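Local coordinates for enoyl-CoA hydratase/isomerase family protein (Mycobacterium tuberculosis, PDB 4FN7), which probably acts as an enoyl-CoA hydratase or isomerase of the crotonase superfamily, working on unsaturated acyl-CoA thioesters in lipid metabolism, at residues I76-Y87 with I218-F229; K94-G102 with V184-F195. All coordinates share one frame; numbering follows the deposited sequence.

From the N terminus the chain first lays down strands 5-10, 13-18 and 48-52, then runs through helix 73-90, which carries the first half of interaction 1, directly into strand 96-100, the first half of interaction 2. Helix 184-195 returns to that strand and closes a loop of 81 residues. Helix 200-223 follows, and only with 218-229, near the C terminus, is the wider loop back to residues 76-87 closed. Interaction 2 therefore lies wholly within the span of interaction 1. They are about 27 Å apart, centre to centre, on opposite sides of the chain's centre: interaction 2 ties a helix to the central sheet, interaction 1 joins helix to helix.

Interaction 1 of 2, residues I76-Y87 with I218-F229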
loop_
_atom_site.group_PDB
_atom_site.type_symbol
_atom_site.label_atom_id
_atom_site.label_comp_id
_atom_site.label_asym_id
_atom_site.label_seq_id
_atom_site.Cartn_x
_atom_site.Cartn_y
_atom_site.Cartn_z
ATOM N N ILE A 76 17.033 -14.749 21.658
ATOM C CA ILE A 76 16.565 -13.401 21.979
ATOM C C ILE A 76 17.616 -12.368 21.582
ATOM O O ILE A 76 17.316 -11.367 20.930
ATOM C CB ILE A 76 16.260 -13.255 23.484
ATOM C CG1 ILE A 76 14.996 -14.035 23.850
ATOM C CG2 ILE A 76 16.098 -11.794 23.863
ATOM C CD1 ILE A 76 14.732 -14.117 25.354
ATOM N N ASP A 77 18.855 -12.608 21.988
ATOM C CA ASP A 77 19.940 -11.683 21.679
ATOM C C ASP A 77 20.169 -11.540 20.178
ATOM O O ASP A 77 20.403 -10.438 19.688
ATOM C CB ASP A 77 21.236 -12.129 22.359
ATOM C CG ASP A 77 21.181 -12.000 23.869
ATOM O OD1 ASP A 77 20.297 -11.283 24.379
ATOM O OD2 ASP A 77 22.035 -12.611 24.548
ATOM N N MET A 78 20.113 -12.654 19.447
ATOM C CA MET A 78 20.312 -12.618 18.000
ATOM C C MET A 78 19.188 -11.853 17.310
ATOM O O MET A 78 19.442 -11.033 16.425
ATOM C CB MET A 78 20.435 -14.028 17.416
ATOM C CG MET A 78 20.591 -14.040 15.905
ATOM S SD MET A 78 20.817 -15.698 15.247
ATOM C CE MET A 78 19.255 -16.444 15.730
ATOM N N LEU A 79 17.948 -12.100 17.723
ATOM C CA LEU A 79 16.817 -11.393 17.141
ATOM C C LEU A 79 16.867 -9.908 17.470
ATOM O O LEU A 79 16.698 -9.073 16.588
ATOM C CB LEU A 79 15.491 -12.008 17.588
ATOM C CG LEU A 79 14.913 -13.033 16.603
ATOM C CD1 LEU A 79 15.904 -14.160 16.336
ATOM C CD2 LEU A 79 13.591 -13.572 17.119
ATOM N N ARG A 80 17.124 -9.572 18.729
ATOM C CA ARG A 80 17.239 -8.157 19.090
ATOM C C ARG A 80 18.327 -7.464 18.273
ATOM O O ARG A 80 18.128 -6.358 17.778
ATOM C CB ARG A 80 17.511 -7.981 20.588
ATOM C CG ARG A 80 16.289 -8.174 21.471
ATOM C CD ARG A 80 16.671 -8.199 22.947
ATOM N NE ARG A 80 17.360 -6.982 23.360
ATOM C CZ ARG A 80 16.747 -5.895 23.823
ATOM N NH1 ARG A 80 15.425 -5.870 23.935
ATOM N NH2 ARG A 80 17.458 -4.833 24.175
ATOM N N GLY A 81 19.477 -8.116 18.125
ATOM C CA GLY A 81 20.572 -7.519 17.379
ATOM C C GLY A 81 20.226 -7.304 15.918
ATOM O O GLY A 81 20.608 -6.297 15.313
ATOM N N GLY A 82 19.494 -8.249 15.338
ATOM C CA GLY A 82 19.114 -8.159 13.941
ATOM C C GLY A 82 18.150 -7.012 13.720
ATOM O O GLY A 82 18.280 -6.230 12.778
ATOM N N PHE A 83 17.167 -6.903 14.600
ATOM C CA PHE A 83 16.186 -5.841 14.452
ATOM C C PHE A 83 16.740 -4.472 14.828
ATOM O O PHE A 83 16.322 -3.463 14.270
ATOM C CB PHE A 83 14.902 -6.195 15.201
ATOM C CG PHE A 83 14.251 -7.441 14.679
ATOM C CD1 PHE A 83 14.061 -7.603 13.318
ATOM C CD2 PHE A 83 13.881 -8.463 15.531
ATOM C CE1 PHE A 83 13.476 -8.754 12.813
ATOM C CE2 PHE A 83 13.298 -9.619 15.033
ATOM C CZ PHE A 83 13.098 -9.763 13.673
ATOM N N GLU A 84 17.714 -4.444 15.734
ATOM C CA GLU A 84 18.424 -3.201 16.029
ATOM C C GLU A 84 19.223 -2.721 14.813
ATOM O O GLU A 84 19.264 -1.527 14.513
ATOM C CB GLU A 84 19.356 -3.372 17.228
ATOM C CG GLU A 84 19.889 -2.055 17.745
ATOM C CD GLU A 84 18.781 -1.184 18.293
ATOM O OE1 GLU A 84 18.017 -1.674 19.149
ATOM O OE2 GLU A 84 18.665 -0.017 17.864
ATOM N N LEU A 85 19.862 -3.657 14.119
ATOM C CA LEU A 85 20.550 -3.348 12.871
ATOM C C LEU A 85 19.567 -2.781 11.840
ATOM O O LEU A 85 19.861 -1.801 11.155
ATOM C CB LEU A 85 21.235 -4.603 12.332
ATOM C CG LEU A 85 22.080 -4.438 11.079
ATOM C CD1 LEU A 85 23.195 -3.431 11.324
ATOM C CD2 LEU A 85 22.654 -5.783 10.680
ATOM N N ALA A 86 18.391 -3.390 11.733
ATOM C CA ALA A 86 17.365 -2.869 10.840
ATOM C C ALA A 86 16.981 -1.439 11.222
ATOM O O ALA A 86 16.876 -0.568 10.366
ATOM C CB ALA A 86 16.135 -3.779 10.845
ATOM N N TYR A 87 16.778 -1.202 12.514
ATOM C CA TYR A 87 16.456 0.136 12.985
ATOM C C TYR A 87 17.573 1.119 12.604
ATOM O O TYR A 87 17.312 2.224 12.119
ATOM C CB TYR A 87 16.241 0.127 14.501
ATOM C CG TYR A 87 15.735 1.436 15.055
ATOM C CD1 TYR A 87 14.396 1.604 15.383
ATOM C CD2 TYR A 87 16.599 2.513 15.249
ATOM C CE1 TYR A 87 13.928 2.809 15.894
ATOM C CE2 TYR A 87 16.141 3.716 15.755
ATOM C CZ TYR A 87 14.808 3.861 16.075
ATOM O OH TYR A 87 14.365 5.066 16.571
ATOM N N ILE A 218 9.010 -0.678 15.501
ATOM C CA ILE A 218 10.176 -1.550 15.508
ATOM C C ILE A 218 10.858 -1.509 16.874
ATOM O O ILE A 218 11.228 -2.544 17.417
ATOM C CB ILE A 218 11.150 -1.181 14.376
ATOM C CG1 ILE A 218 10.528 -1.547 13.025
ATOM C CG2 ILE A 218 12.477 -1.896 14.550
ATOM C CD1 ILE A 218 11.234 -0.938 11.823
ATOM N N ARG A 219 10.996 -0.314 17.435
ATOM C CA ARG A 219 11.539 -0.169 18.778
ATOM C C ARG A 219 10.720 -0.981 19.781
ATOM O O ARG A 219 11.273 -1.700 20.611
ATOM C CB ARG A 219 11.564 1.305 19.185
ATOM C CG ARG A 219 12.013 1.561 20.610
ATOM C CD ARG A 219 13.405 1.009 20.855
ATOM N NE ARG A 219 14.328 1.438 19.813
ATOM C CZ ARG A 219 15.485 0.843 19.544
ATOM N NH1 ARG A 219 15.868 -0.217 20.245
ATOM N NH2 ARG A 219 16.254 1.306 18.567
ATOM N N ALA A 220 9.396 -0.861 19.705
ATOM C CA ALA A 220 8.526 -1.625 20.592
ATOM C C ALA A 220 8.729 -3.119 20.378
ATOM O O ALA A 220 8.697 -3.900 21.326
ATOM C CB ALA A 220 7.070 -1.249 20.367
ATOM N N GLY A 221 8.927 -3.513 19.125
ATOM C CA GLY A 221 9.129 -4.910 18.790
ATOM C C GLY A 221 10.436 -5.456 19.327
ATOM O O GLY A 221 10.519 -6.612 19.740
ATOM N N ILE A 222 11.470 -4.623 19.315
ATOM C CA ILE A 222 12.757 -5.001 19.873
ATOM C C ILE A 222 12.619 -5.183 21.381
ATOM O O ILE A 222 13.060 -6.192 21.945
ATOM C CB ILE A 222 13.834 -3.937 19.546
ATOM C CG1 ILE A 222 14.152 -3.951 18.046
ATOM C CG2 ILE A 222 15.091 -4.174 20.376
ATOM C CD1 ILE A 222 14.954 -2.753 17.567
ATOM N N ASP A 223 11.981 -4.213 22.028
ATOM C CA ASP A 223 11.755 -4.275 23.466
ATOM C C ASP A 223 10.952 -5.515 23.858
ATOM O O ASP A 223 11.156 -6.082 24.929
ATOM C CB ASP A 223 11.042 -3.010 23.953
ATOM C CG ASP A 223 11.903 -1.768 23.816
ATOM O OD1 ASP A 223 13.141 -1.915 23.737
ATOM O OD2 ASP A 223 11.347 -0.648 23.794
ATOM N N GLY A 224 10.056 -5.944 22.974
ATOM C CA GLY A 224 9.158 -7.047 23.268
ATOM C C GLY A 224 9.653 -8.444 22.925
ATOM O O GLY A 224 8.936 -9.419 23.158
ATOM N N ILE A 225 10.868 -8.560 22.396
ATOM C CA ILE A 225 11.368 -9.858 21.951
ATOM C C ILE A 225 11.380 -10.892 23.070
ATOM O O ILE A 225 10.949 -12.028 22.873
ATOM C CB ILE A 225 12.781 -9.768 21.338
ATOM C CG1 ILE A 225 12.735 -9.073 19.977
ATOM C CG2 ILE A 225 13.380 -11.165 21.179
ATOM C CD1 ILE A 225 11.928 -9.815 18.944
ATOM N N ALA A 226 11.884 -10.512 24.242
ATOM C CA ALA A 226 11.953 -11.454 25.355
ATOM C C ALA A 226 10.566 -11.959 25.745
ATOM O O ALA A 226 10.396 -13.134 26.076
ATOM C CB ALA A 226 12.656 -10.826 26.552
ATOM N N ALA A 227 9.575 -11.074 25.704
ATOM C CA ALA A 227 8.203 -11.459 26.020
ATOM C C ALA A 227 7.658 -12.447 24.991
ATOM O O ALA A 227 6.870 -13.335 25.329
ATOM C CB ALA A 227 7.306 -10.232 26.110
ATOM N N GLU A 228 8.075 -12.283 23.738
ATOM C CA GLU A 228 7.677 -13.204 22.678
ATOM C C GLU A 228 8.189 -14.607 22.976
ATOM O O GLU A 228 7.612 -15.597 22.526
ATOM C CB GLU A 228 8.196 -12.741 21.312
ATOM C CG GLU A 228 7.435 -11.575 20.693
ATOM C CD GLU A 228 7.593 -11.521 19.179
ATOM O OE1 GLU A 228 7.366 -12.562 18.523
ATOM O OE2 GLU A 228 7.944 -10.443 18.645
ATOM N N PHE A 229 9.277 -14.683 23.736
ATOM C CA PHE A 229 9.854 -15.963 24.127
ATOM C C PHE A 229 9.332 -16.417 25.486
ATOM O O PHE A 229 9.883 -17.330 26.101
ATOM C CB PHE A 229 11.384 -15.887 24.141
ATOM C CG PHE A 229 12.008 -16.030 22.783
ATOM C CD1 PHE A 229 12.567 -17.233 22.389
ATOM C CD2 PHE A 229 12.028 -14.966 21.899
ATOM C CE1 PHE A 229 13.139 -17.373 21.139
ATOM C CE2 PHE A 229 12.599 -15.098 20.648
ATOM C CZ PHE A 229 13.154 -16.304 20.268
HETATM O O HOH W 1 13.406 -7.927 24.759
HETATM O O HOH W 2 13.962 4.318 19.418
#
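E84 and R219 meet end-on: NH1 of R219 reaches OE1 of E84 at 2.8 Å and NH2 of R219 reaches OE2 of E84, also at 2.8 Å, the second bond nearly straight at 175°. Both oxygens use their syn lone pairs, and the carboxylate and guanidinium planes lie almost coplanar. This salt bridge holds the guanidinium over one face of Y87, leading with its NH2 edge; R219 CZ is 4.4 Å from the Y87 centroid, a cation-pi contact. Y87 CG, anti to the backbone N (chi1 -173°), turns the ring face under R219 NH2, and a water joins Y87 OH to R219 NE.

Inward from the salt bridge, I222 fits as a knob among R80, F83, E84 and Y87, its CG1 3.7 Å from F83 CB. Segments 76-87 and 218-223 run antiparallel at 166°, and I225, set among I76, L79, R80 and F83, extends the knobs-into-holes packing from the following turn, joining helix 73-90 to the C-terminal helices 200-223 and 225-228 of the crotonase fold. Beyond I225, I76 CG1 makes a CH-pi contact over the face of F229, 4.0 Å from the ring centroid, while L79 CD2 meets the edge of that ring 4.0 Å from F229 CE2.

Around G224, a water takes hydrogen bonds from R80 NH1 and A226 N and gives one to D223 O. Behind the contact, F83 and I218 also pack on helix 139-148, and E228 forms a salt bridge with R209 of the second subunit.

Interaction 2 of 2, residues K94-G102 with V184-F195; sequences KPVVMACTG and VVSRAEEAAREF
V97 makes the largest single contribution to the apolar contact, spreading its two methyls over helix 184-195. CG1 of V97, anti to the backbone N (chi1 -177°), lies 3.8 Å from A188 CB, while CG2 leans the other way, 3.8 Å from A192 CB. The same CG2 meets the F195 ring at its edge, close to the ring plane, 3.8 Å from CD2. Two residues on, on the same face of the strand, A99 takes the A188 methyl, which points at the flank of A99 CB, CB to CB 3.8 Å. The small side chains of A188 and A192 are consistent with the close approach of strand and helix, their axes 7.7 Å apart and antiparallel at 174°. Strand 96-100 is an inner strand of the crotonase core sheet, hydrogen-bonded between strands 48-52 and 117-120, and the helix covers one face of that sheet.

The ends are closed by other apolar pairs. P95 CB touches F195 CB at 3.6 Å, and T101 CG2 touches V185 CG2 at 3.6 Å. V184 CG1 rests 3.6 Å from the backbone oxygen of C100.

No hydrogen bond crosses between the two segments, and the polar groups find partners on other sides. T101 OG1 is hydrogen-bonded to N54 O, and R187 pairs with E190 one turn along the helix and with E177. F195 stacks edge-to-face with H117 and packs against L160 of the third subunit.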
loop_
_atom_site.group_PDB
_atom_site.type_symbol
_atom_site.label_atom_id
_atom_site.label_comp_id
_atom_site.label_asym_id
_atom_site.label_seq_id
_atom_site.Cartn_x
_atom_site.Cartn_y
_atom_site.Cartn_z
ATOM N N LYS A 94 22.356 8.747 5.818
ATOM C CA LYS A 94 22.798 8.782 4.432
ATOM C C LYS A 94 21.985 7.779 3.633
ATOM O O LYS A 94 21.482 6.799 4.197
ATOM C CB LYS A 94 24.274 8.395 4.330
ATOM C CG LYS A 94 25.169 9.041 5.366
ATOM C CD LYS A 94 25.286 10.553 5.184
ATOM C CE LYS A 94 26.133 11.181 6.284
ATOM N NZ LYS A 94 27.503 10.605 6.326
ATOM N N PRO A 95 21.863 7.995 2.315
ATOM C CA PRO A 95 21.158 6.984 1.523
ATOM C C PRO A 95 21.834 5.616 1.629
ATOM O O PRO A 95 23.069 5.522 1.655
ATOM C CB PRO A 95 21.262 7.523 0.097
ATOM C CG PRO A 95 21.370 9.011 0.270
ATOM C CD PRO A 95 22.211 9.184 1.514
ATOM N N VAL A 96 21.015 4.567 1.690
ATOM C CA VAL A 96 21.485 3.198 1.808
ATOM C C VAL A 96 20.943 2.419 0.619
ATOM O O VAL A 96 19.723 2.352 0.404
ATOM C CB VAL A 96 20.965 2.542 3.107
ATOM C CG1 VAL A 96 21.389 1.073 3.176
ATOM C CG2 VAL A 96 21.449 3.318 4.331
ATOM N N VAL A 97 21.846 1.839 -0.160
ATOM C CA VAL A 97 21.447 1.066 -1.331
ATOM C C VAL A 97 21.841 -0.383 -1.147
ATOM O O VAL A 97 22.991 -0.685 -0.853
ATOM C CB VAL A 97 22.087 1.614 -2.627
ATOM C CG1 VAL A 97 21.584 0.839 -3.839
ATOM C CG2 VAL A 97 21.775 3.092 -2.781
ATOM N N MET A 98 20.870 -1.278 -1.316
ATOM C CA MET A 98 21.119 -2.702 -1.174
ATOM C C MET A 98 21.387 -3.330 -2.527
ATOM O O MET A 98 20.594 -3.172 -3.453
ATOM C CB MET A 98 19.917 -3.396 -0.530
ATOM C CG MET A 98 19.557 -2.871 0.833
ATOM S SD MET A 98 20.819 -3.280 2.041
ATOM C CE MET A 98 20.113 -2.536 3.518
ATOM N N ALA A 99 22.504 -4.045 -2.624
ATOM C CA ALA A 99 22.814 -4.876 -3.779
ATOM C C ALA A 99 22.454 -6.312 -3.436
ATOM O O ALA A 99 23.234 -7.029 -2.808
ATOM C CB ALA A 99 24.288 -4.770 -4.126
ATOM N N CYS A 100 21.250 -6.712 -3.832
ATOM C CA CYS A 100 20.753 -8.048 -3.562
ATOM C C CYS A 100 21.363 -9.016 -4.571
ATOM O O CYS A 100 20.872 -9.146 -5.690
ATOM C CB CYS A 100 19.233 -8.044 -3.668
ATOM S SG CYS A 100 18.439 -9.490 -2.984
ATOM N N THR A 101 22.442 -9.683 -4.169
ATOM C CA THR A 101 23.298 -10.421 -5.092
ATOM C C THR A 101 22.937 -11.902 -5.158
ATOM O O THR A 101 23.587 -12.692 -5.847
ATOM C CB THR A 101 24.771 -10.266 -4.681
ATOM O OG1 THR A 101 24.898 -10.497 -3.271
ATOM C CG2 THR A 101 25.261 -8.858 -4.993
ATOM N N GLY A 102 21.892 -12.261 -4.424
ATOM C CA GLY A 102 21.341 -13.599 -4.436
ATOM C C GLY A 102 20.071 -13.551 -3.618
ATOM O O GLY A 102 19.544 -12.481 -3.331
ATOM N N VAL A 184 24.303 -5.985 -10.882
ATOM C CA VAL A 184 23.586 -5.630 -9.651
ATOM C C VAL A 184 24.440 -4.718 -8.762
ATOM O O VAL A 184 23.988 -3.664 -8.328
ATOM C CB VAL A 184 23.109 -6.881 -8.871
ATOM C CG1 VAL A 184 22.654 -6.515 -7.447
ATOM C CG2 VAL A 184 21.983 -7.579 -9.633
ATOM N N VAL A 185 25.683 -5.115 -8.519
ATOM C CA VAL A 185 26.545 -4.344 -7.633
ATOM C C VAL A 185 26.920 -2.998 -8.245
ATOM O O VAL A 185 26.822 -1.964 -7.589
ATOM C CB VAL A 185 27.808 -5.135 -7.244
ATOM C CG1 VAL A 185 28.784 -4.242 -6.486
ATOM C CG2 VAL A 185 27.417 -6.352 -6.413
ATOM N N SER A 186 27.340 -3.001 -9.505
ATOM C CA SER A 186 27.755 -1.746 -10.124
ATOM C C SER A 186 26.579 -0.775 -10.237
ATOM O O SER A 186 26.737 0.430 -10.054
ATOM C CB SER A 186 28.432 -1.978 -11.482
ATOM O OG SER A 186 27.563 -2.627 -12.385
ATOM N N ARG A 187 25.391 -1.303 -10.504
ATOM C CA ARG A 187 24.207 -0.461 -10.568
ATOM C C ARG A 187 23.865 0.096 -9.182
ATOM O O ARG A 187 23.512 1.267 -9.047
ATOM C CB ARG A 187 23.028 -1.225 -11.166
ATOM C CG ARG A 187 21.731 -0.463 -11.146
ATOM C CD ARG A 187 21.804 0.861 -11.900
ATOM N NE ARG A 187 20.611 1.630 -11.582
ATOM C CZ ARG A 187 20.575 2.940 -11.380
ATOM N NH1 ARG A 187 21.675 3.672 -11.498
ATOM N NH2 ARG A 187 19.424 3.517 -11.068
ATOM N N ALA A 188 23.976 -0.738 -8.153
ATOM C CA ALA A 188 23.777 -0.270 -6.783
ATOM C C ALA A 188 24.743 0.869 -6.445
ATOM O O ALA A 188 24.346 1.863 -5.836
ATOM C CB ALA A 188 23.930 -1.422 -5.783
ATOM N N GLU A 189 26.005 0.726 -6.843
ATOM C CA GLU A 189 26.999 1.757 -6.578
ATOM C C GLU A 189 26.702 3.038 -7.352
ATOM O O GLU A 189 26.852 4.137 -6.819
ATOM C CB GLU A 189 28.405 1.231 -6.880
ATOM C CG GLU A 189 28.855 0.184 -5.874
ATOM C CD GLU A 189 30.058 -0.610 -6.329
ATOM O OE1 GLU A 189 30.410 -0.527 -7.524
ATOM O OE2 GLU A 189 30.645 -1.325 -5.486
ATOM N N GLU A 190 26.266 2.890 -8.599
ATOM C CA GLU A 190 25.879 4.034 -9.419
ATOM C C GLU A 190 24.722 4.787 -8.758
ATOM O O GLU A 190 24.740 6.015 -8.651
ATOM C CB GLU A 190 25.483 3.575 -10.825
ATOM C CG GLU A 190 25.178 4.704 -11.791
ATOM C CD GLU A 190 24.834 4.200 -13.179
ATOM O OE1 GLU A 190 23.926 3.351 -13.301
ATOM O OE2 GLU A 190 25.478 4.643 -14.153
ATOM N N ALA A 191 23.718 4.041 -8.304
ATOM C CA ALA A 191 22.560 4.640 -7.658
ATOM C C ALA A 191 22.976 5.351 -6.370
ATOM O O ALA A 191 22.538 6.472 -6.107
ATOM C CB ALA A 191 21.499 3.579 -7.375
ATOM N N ALA A 192 23.821 4.699 -5.575
ATOM C CA ALA A 192 24.326 5.303 -4.347
ATOM C C ALA A 192 25.044 6.630 -4.628
ATOM O O ALA A 192 24.823 7.617 -3.925
ATOM C CB ALA A 192 25.239 4.338 -3.617
ATOM N N ARG A 193 25.875 6.664 -5.670
ATOM C CA ARG A 193 26.578 7.893 -6.016
ATOM C C ARG A 193 25.596 8.992 -6.417
ATOM O O ARG A 193 25.797 10.157 -6.073
ATOM C CB ARG A 193 27.636 7.637 -7.094
ATOM C CG ARG A 193 28.825 6.828 -6.581
ATOM C CD ARG A 193 29.908 6.659 -7.636
ATOM N NE ARG A 193 31.129 6.091 -7.071
ATOM C CZ ARG A 193 31.465 4.807 -7.143
ATOM N NH1 ARG A 193 30.675 3.945 -7.764
ATOM N NH2 ARG A 193 32.599 4.386 -6.598
ATOM N N GLU A 194 24.523 8.618 -7.117
ATOM C CA GLU A 194 23.469 9.568 -7.457
ATOM C C GLU A 194 22.786 10.115 -6.200
ATOM O O GLU A 194 22.618 11.328 -6.045
ATOM C CB GLU A 194 22.434 8.921 -8.384
ATOM C CG GLU A 194 21.238 9.804 -8.705
ATOM C CD GLU A 194 20.094 9.027 -9.330
ATOM O OE1 GLU A 194 20.283 7.831 -9.633
ATOM O OE2 GLU A 194 19.004 9.611 -9.510
ATOM N N PHE A 195 22.387 9.225 -5.298
ATOM C CA PHE A 195 21.675 9.654 -4.094
ATOM C C PHE A 195 22.555 10.488 -3.161
ATOM O O PHE A 195 22.053 11.320 -2.408
ATOM C CB PHE A 195 21.085 8.451 -3.347
ATOM C CG PHE A 195 20.143 7.619 -4.177
ATOM C CD1 PHE A 195 19.266 8.204 -5.081
ATOM C CD2 PHE A 195 20.151 6.241 -4.055
ATOM C CE1 PHE A 195 18.405 7.418 -5.835
ATOM C CE2 PHE A 195 19.299 5.455 -4.806
ATOM C CZ PHE A 195 18.423 6.039 -5.695
#